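Local coordinates for S-M checkpoint control protein rad4 (Schizosaccharomyces pombe, PDB 4BU0) that is essential for DNA replication and for the checkpoint coupling S and M phases, binding phosphorylated Crb2 through its first two BRCT domains, at residues 14-19 against 49-54; 44-49 against 66-71. All blocks are in the same frame, centred on the assembly; numbering follows the deposited sequence.

Contact 1: residues 14-19 against 49-54; sequences CTSIDL and AGDFDT
Thr15 meets Ala49, Gly50 and Thr54 in the phosphopeptide site of the first BRCT domain, where strand 11-15 runs beside strand 46-49 in the parallel sheet. Both segments leave the sheet here as loops. One backbone bond closes the pair: Gly50 N donates to Thr15 O over 2.8 Å.

The two branches of Thr15 have different partners. OG1 stands anti to the backbone N (chi1 -173°) and receives a hydrogen bond of 2.8 Å from Thr54 OG1. CG2 lies between the backbone N and the carbonyl carbon and rests on Ala49 CB at 3.6 Å. In Thr54 it is OG1 that takes this place between N and carbonyl carbon (chi1 78°), and from there it meets Thr15 OG1. Thr15 OG1 also bonds a modified side chain of the bound Crb2 peptide, and Ser16 N bonds a modified side chain of the peptide too. Thr54 OG1 is gripped twice, because it also caps Tyr57 N at the start of helix 55-63. Thr54 thus probably positions Thr15 from the second shell.

Ser16 works on the more open side. In the conformers modelled here, its CB lies 3.7 Å from Asp51 CB, and water 1 joins Ser16 OG to Asp51 OD2. Ile17 fills the inner side, with CD1 lying 3.6 Å from Gly50 N. Gly50 suits this tight place: a beta carbon on it would clash with Ser16 O. Instead its CA-H points to that oxygen, with Gly50 CA 3.3 Å from Ser16 O.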
loop_
_atom_site.group_PDB
_atom_site.type_symbol
_atom_site.label_atom_id
_atom_site.label_comp_id
_atom_site.label_asym_id
_atom_site.label_seq_id
_atom_site.Cartn_x
_atom_site.Cartn_y
_atom_site.Cartn_z
ATOM N N CYS A 14 -4.729 1.558 -12.991
ATOM C CA CYS A 14 -4.145 0.475 -12.187
ATOM C C CYS A 14 -2.664 0.691 -12.015
ATOM O O CYS A 14 -1.993 1.248 -12.907
ATOM C CB CYS A 14 -4.379 -0.897 -12.823
ATOM S SG CYS A 14 -6.109 -1.406 -12.893
ATOM N N THR A 15 -2.115 0.153 -10.902
ATOM C CA THR A 15 -0.667 0.105 -10.716
ATOM C C THR A 15 -0.331 -1.248 -10.112
ATOM O O THR A 15 -0.975 -1.675 -9.140
ATOM C CB THR A 15 -0.089 1.292 -9.933
ATOM O OG1 THR A 15 1.338 1.195 -9.977
ATOM C CG2 THR A 15 -0.551 1.384 -8.478
ATOM N N SER A 16 0.669 -1.954 -10.715
ATOM C CA SER A 16 1.105 -3.277 -10.257
ATOM C C SER A 16 -0.039 -4.278 -10.142
ATOM O O SER A 16 -0.162 -5.017 -9.151
ATOM C CB SER A 16 1.854 -3.179 -8.931
ATOM O OG SER A 16 3.164 -2.704 -9.173
ATOM N N ILE A 17 -0.880 -4.332 -11.186
ATOM C CA ILE A 17 -1.962 -5.285 -11.309
ATOM C C ILE A 17 -1.581 -6.153 -12.505
ATOM O O ILE A 17 -1.260 -5.598 -13.555
ATOM C CB ILE A 17 -3.357 -4.619 -11.460
ATOM C CG1 ILE A 17 -3.661 -3.679 -10.244
ATOM C CG2 ILE A 17 -4.449 -5.682 -11.614
ATOM C CD1 ILE A 17 -3.887 -4.409 -8.882
ATOM N N ASP A 18 -1.601 -7.479 -12.333
ATOM C CA ASP A 18 -1.252 -8.434 -13.397
ATOM C C ASP A 18 -2.206 -8.284 -14.595
ATOM O O ASP A 18 -3.361 -7.881 -14.419
ATOM C CB ASP A 18 -1.288 -9.866 -12.855
ATOM C CG ASP A 18 -0.228 -10.202 -11.807
ATOM O OD1 ASP A 18 0.695 -9.377 -11.596
ATOM O OD2 ASP A 18 -0.315 -11.297 -11.209
ATOM N N LEU A 19 -1.733 -8.604 -15.814
ATOM C CA LEU A 19 -2.536 -8.466 -17.033
ATOM C C LEU A 19 -3.945 -9.075 -16.956
ATOM O O LEU A 19 -4.894 -8.403 -17.354
ATOM C CB LEU A 19 -1.789 -9.075 -18.239
ATOM C CG LEU A 19 -2.527 -9.004 -19.599
ATOM C CD1 LEU A 19 -2.779 -7.544 -20.045
ATOM C CD2 LEU A 19 -1.733 -9.735 -20.675
ATOM N N ALA A 49 -4.456 -0.404 -6.811
ATOM C CA ALA A 49 -3.036 -0.708 -6.616
ATOM C C ALA A 49 -2.770 -2.100 -6.077
ATOM O O ALA A 49 -3.471 -2.552 -5.165
ATOM C CB ALA A 49 -2.463 0.303 -5.639
ATOM N N GLY A 50 -1.708 -2.729 -6.603
ATOM C CA GLY A 50 -1.276 -4.052 -6.164
ATOM C C GLY A 50 0.028 -4.027 -5.398
ATOM O O GLY A 50 0.524 -5.085 -4.993
ATOM N N ASP A 51 0.589 -2.809 -5.204
ATOM C CA ASP A 51 1.866 -2.554 -4.528
ATOM C C ASP A 51 1.973 -1.077 -4.229
ATOM O O ASP A 51 1.303 -0.278 -4.886
ATOM C CB ASP A 51 3.042 -2.995 -5.430
ATOM C CG ASP A 51 4.377 -3.177 -4.727
ATOM O OD1 ASP A 51 4.392 -3.217 -3.474
ATOM O OD2 ASP A 51 5.391 -3.379 -5.427
ATOM N N PHE A 52 2.821 -0.699 -3.278
ATOM C CA PHE A 52 3.071 0.698 -2.952
ATOM C C PHE A 52 4.347 1.195 -3.630
ATOM O O PHE A 52 4.538 2.406 -3.722
ATOM C CB PHE A 52 3.204 0.885 -1.419
ATOM C CG PHE A 52 4.376 0.120 -0.838
ATOM C CD1 PHE A 52 5.637 0.686 -0.790
ATOM C CD2 PHE A 52 4.215 -1.171 -0.360
ATOM C CE1 PHE A 52 6.738 -0.050 -0.315
ATOM C CE2 PHE A 52 5.303 -1.895 0.131
ATOM C CZ PHE A 52 6.554 -1.329 0.153
ATOM N N ASP A 53 5.248 0.279 -4.060
ATOM C CA ASP A 53 6.541 0.682 -4.595
ATOM C C ASP A 53 6.480 0.883 -6.102
ATOM O O ASP A 53 7.113 0.145 -6.865
ATOM C CB ASP A 53 7.629 -0.344 -4.232
ATOM C CG ASP A 53 9.032 0.182 -4.462
ATOM O OD1 ASP A 53 9.174 1.392 -4.761
ATOM O OD2 ASP A 53 9.993 -0.615 -4.335
ATOM N N THR A 54 5.684 1.856 -6.524
ATOM C CA THR A 54 5.572 2.212 -7.940
ATOM C C THR A 54 5.513 3.722 -8.105
ATOM O O THR A 54 4.961 4.421 -7.251
ATOM C CB THR A 54 4.314 1.598 -8.629
ATOM O OG1 THR A 54 3.158 2.364 -8.268
ATOM C CG2 THR A 54 4.123 0.104 -8.364
HETATM O O HOH W 1 5.284 -3.905 -8.106
HETATM O O HOH W 2 2.035 -6.737 -7.620
#

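Contact 2: residues 44-49 against 66-71; sequences VTHLIA and DIKIMS
Leu47 and Ile69 pair at the middle of a parallel beta-alpha-beta unit of the first BRCT domain. Strand 46-49 leads through helix 55-63 to strand 68-70, an outermost strand of the sheet. The strand axes come within 4.6 Å at 30°. Leu47 N donates to Lys68 O and Leu47 O accepts from Met70 N, the latter over 2.8 Å. Lys68 N to Thr45 O and Ala49 N to Met70 O extend the ladder.

The tight part is largely apolar. Ile67 CG1 lies anti to the carbonyl carbon (chi1 -70°), which leaves CG2 anti to the backbone N. CG2 meets Leu47 CB at 4.0 Å, while Ile67 CG1 and CD1 each come within 3.4 Å of Val44 O. On the other face, Ile48 CG1 meets Met70 CB at 3.9 Å as their side chains cross. Ile69 CG2, in the conformer modelled here, touches Ala49 CB, and Tyr57 of helix 55-63 packs on Ile69.

His46 shares the Ile48 face, stacked on Phe10 and meeting Trp74. Met70 CG sits at the ring edge, near its plane, and Met70 SD lies at that ring's edge, 5.2 Å from the His46 centroid. Lys68 lies beside His46, pointing the same way, with its CB 3.7 Å from His46 CD2. Thr45 OG1 bonds His46 ND1 in the ring plane and helps set the ring's rotation; it also bonds Val11 N. An alanine here would probably open a gap beside the Lys68 chain and Met70 SD, and leave Phe10 and Trp74 without the ring and Thr45 OG1 without ND1.

The loose side is the start of the ladder. Lys68 and Asp66 are exposed there, and Asp66 pairs with Arg64. Water 3 donates to both Thr45 O, at 2.7 Å, and Asp66 O.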
loop_
_atom_site.group_PDB
_atom_site.type_symbol
_atom_site.label_atom_id
_atom_site.label_comp_id
_atom_site.label_asym_id
_atom_site.label_seq_id
_atom_site.Cartn_x
_atom_site.Cartn_y
_atom_site.Cartn_z
ATOM N N VAL A 44 -7.625 11.140 -13.345
ATOM C CA VAL A 44 -7.846 9.900 -12.601
ATOM C C VAL A 44 -8.519 10.206 -11.255
ATOM O O VAL A 44 -8.153 11.177 -10.558
ATOM C CB VAL A 44 -6.515 9.131 -12.424
ATOM C CG1 VAL A 44 -6.614 8.033 -11.347
ATOM C CG2 VAL A 44 -6.073 8.529 -13.747
ATOM N N THR A 45 -9.511 9.380 -10.870
ATOM C CA THR A 45 -10.210 9.563 -9.609
ATOM C C THR A 45 -9.894 8.415 -8.632
ATOM O O THR A 45 -9.999 8.575 -7.407
ATOM C CB THR A 45 -11.726 9.681 -9.843
ATOM O OG1 THR A 45 -12.227 8.475 -10.445
ATOM C CG2 THR A 45 -12.086 10.860 -10.746
ATOM N N HIS A 46 -9.631 7.210 -9.187
ATOM C CA HIS A 46 -9.415 6.011 -8.398
ATOM C C HIS A 46 -8.240 5.253 -8.958
ATOM O O HIS A 46 -8.194 5.003 -10.165
ATOM C CB HIS A 46 -10.675 5.131 -8.414
ATOM C CG HIS A 46 -11.834 5.774 -7.703
ATOM N ND1 HIS A 46 -12.488 6.894 -8.236
ATOM C CD2 HIS A 46 -12.394 5.481 -6.499
ATOM C CE1 HIS A 46 -13.387 7.254 -7.328
ATOM N NE2 HIS A 46 -13.393 6.424 -6.281
ATOM N N LEU A 47 -7.270 4.904 -8.087
ATOM C CA LEU A 47 -6.091 4.154 -8.484
ATOM C C LEU A 47 -6.178 2.794 -7.812
ATOM O O LEU A 47 -6.146 2.706 -6.585
ATOM C CB LEU A 47 -4.793 4.904 -8.082
ATOM C CG LEU A 47 -3.483 4.199 -8.357
ATOM C CD1 LEU A 47 -3.195 4.105 -9.892
ATOM C CD2 LEU A 47 -2.320 4.960 -7.665
ATOM N N ILE A 48 -6.292 1.741 -8.630
ATOM C CA ILE A 48 -6.370 0.373 -8.119
ATOM C C ILE A 48 -4.923 -0.097 -8.026
ATOM O O ILE A 48 -4.225 -0.127 -9.033
ATOM C CB ILE A 48 -7.257 -0.487 -9.051
ATOM C CG1 ILE A 48 -8.728 0.068 -9.018
ATOM C CG2 ILE A 48 -7.193 -1.977 -8.603
ATOM C CD1 ILE A 48 -9.590 -0.538 -10.118
ATOM N N ALA A 49 -4.456 -0.404 -6.811
ATOM C CA ALA A 49 -3.036 -0.708 -6.616
ATOM C C ALA A 49 -2.770 -2.100 -6.077
ATOM O O ALA A 49 -3.471 -2.552 -5.165
ATOM C CB ALA A 49 -2.463 0.303 -5.639
ATOM N N ASP A 66 -6.846 13.359 -2.986
ATOM C CA ASP A 66 -8.222 13.263 -3.442
ATOM C C ASP A 66 -8.467 11.923 -4.128
ATOM O O ASP A 66 -9.610 11.482 -4.194
ATOM C CB ASP A 66 -8.515 14.399 -4.445
ATOM C CG ASP A 66 -7.570 14.443 -5.635
ATOM O OD1 ASP A 66 -6.341 14.643 -5.428
ATOM O OD2 ASP A 66 -8.049 14.266 -6.777
ATOM N N ILE A 67 -7.408 11.334 -4.684
ATOM C CA ILE A 67 -7.509 10.067 -5.438
ATOM C C ILE A 67 -7.616 8.918 -4.450
ATOM O O ILE A 67 -6.786 8.817 -3.547
ATOM C CB ILE A 67 -6.322 9.913 -6.410
ATOM C CG1 ILE A 67 -6.469 10.944 -7.562
ATOM C CG2 ILE A 67 -6.195 8.445 -6.948
ATOM C CD1 ILE A 67 -5.379 10.986 -8.517
ATOM N N LYS A 68 -8.611 8.035 -4.640
ATOM C CA LYS A 68 -8.789 6.910 -3.732
ATOM C C LYS A 68 -7.940 5.750 -4.181
ATOM O O LYS A 68 -7.951 5.418 -5.366
ATOM C CB LYS A 68 -10.264 6.442 -3.667
ATOM C CG LYS A 68 -11.320 7.534 -3.431
ATOM C CD LYS A 68 -11.561 7.823 -1.980
ATOM C CE LYS A 68 -12.521 8.982 -1.856
ATOM N NZ LYS A 68 -12.105 9.935 -0.794
ATOM N N ILE A 69 -7.190 5.135 -3.236
ATOM C CA ILE A 69 -6.358 3.969 -3.551
ATOM C C ILE A 69 -7.162 2.750 -3.170
ATOM O O ILE A 69 -7.522 2.521 -2.018
ATOM C CB ILE A 69 -4.947 3.981 -2.944
ATOM C CG1 ILE A 69 -4.194 5.250 -3.392
ATOM C CG2 ILE A 69 -4.174 2.720 -3.378
ATOM C CD1 ILE A 69 -3.134 5.558 -2.490
ATOM N N MET A 70 -7.498 1.972 -4.219
ATOM C CA MET A 70 -8.420 0.881 -4.115
ATOM C C MET A 70 -7.819 -0.475 -4.252
ATOM O O MET A 70 -6.812 -0.667 -4.927
ATOM C CB MET A 70 -9.439 1.028 -5.286
ATOM C CG MET A 70 -10.142 2.393 -5.363
ATOM S SD MET A 70 -11.015 2.798 -3.822
ATOM C CE MET A 70 -12.209 1.428 -3.706
ATOM N N SER A 71 -8.487 -1.442 -3.628
ATOM C CA SER A 71 -8.117 -2.842 -3.746
ATOM C C SER A 71 -8.511 -3.387 -5.126
ATOM O O SER A 71 -9.494 -2.926 -5.746
ATOM C CB SER A 71 -8.817 -3.631 -2.649
ATOM O OG SER A 71 -8.740 -5.029 -2.876
HETATM O O HOH W 3 -11.355 10.525 -6.170
#

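How the contacts relate
Strand 46-49 is common to both contacts, and Ala49 belongs to each. Contact 1 joins its end to strand 11-15, and contact 2 joins its other edge to strand 68-70. Thr15 N probably bonds Ile48 O, at 2.8 Å, so the ladders run on into one sheet. Contact 2 is mostly buried and rests on regular backbone bonds. It has apolar side chains on the Leu47 face, and a histidine among apolar neighbours and a lysine on the other. Contact 1 is only partly buried. Its chemistry is of hydroxyls, water and a glycine beside the bound phosphopeptide. The strand pairing carries the sheet, while its loop end carries recognition.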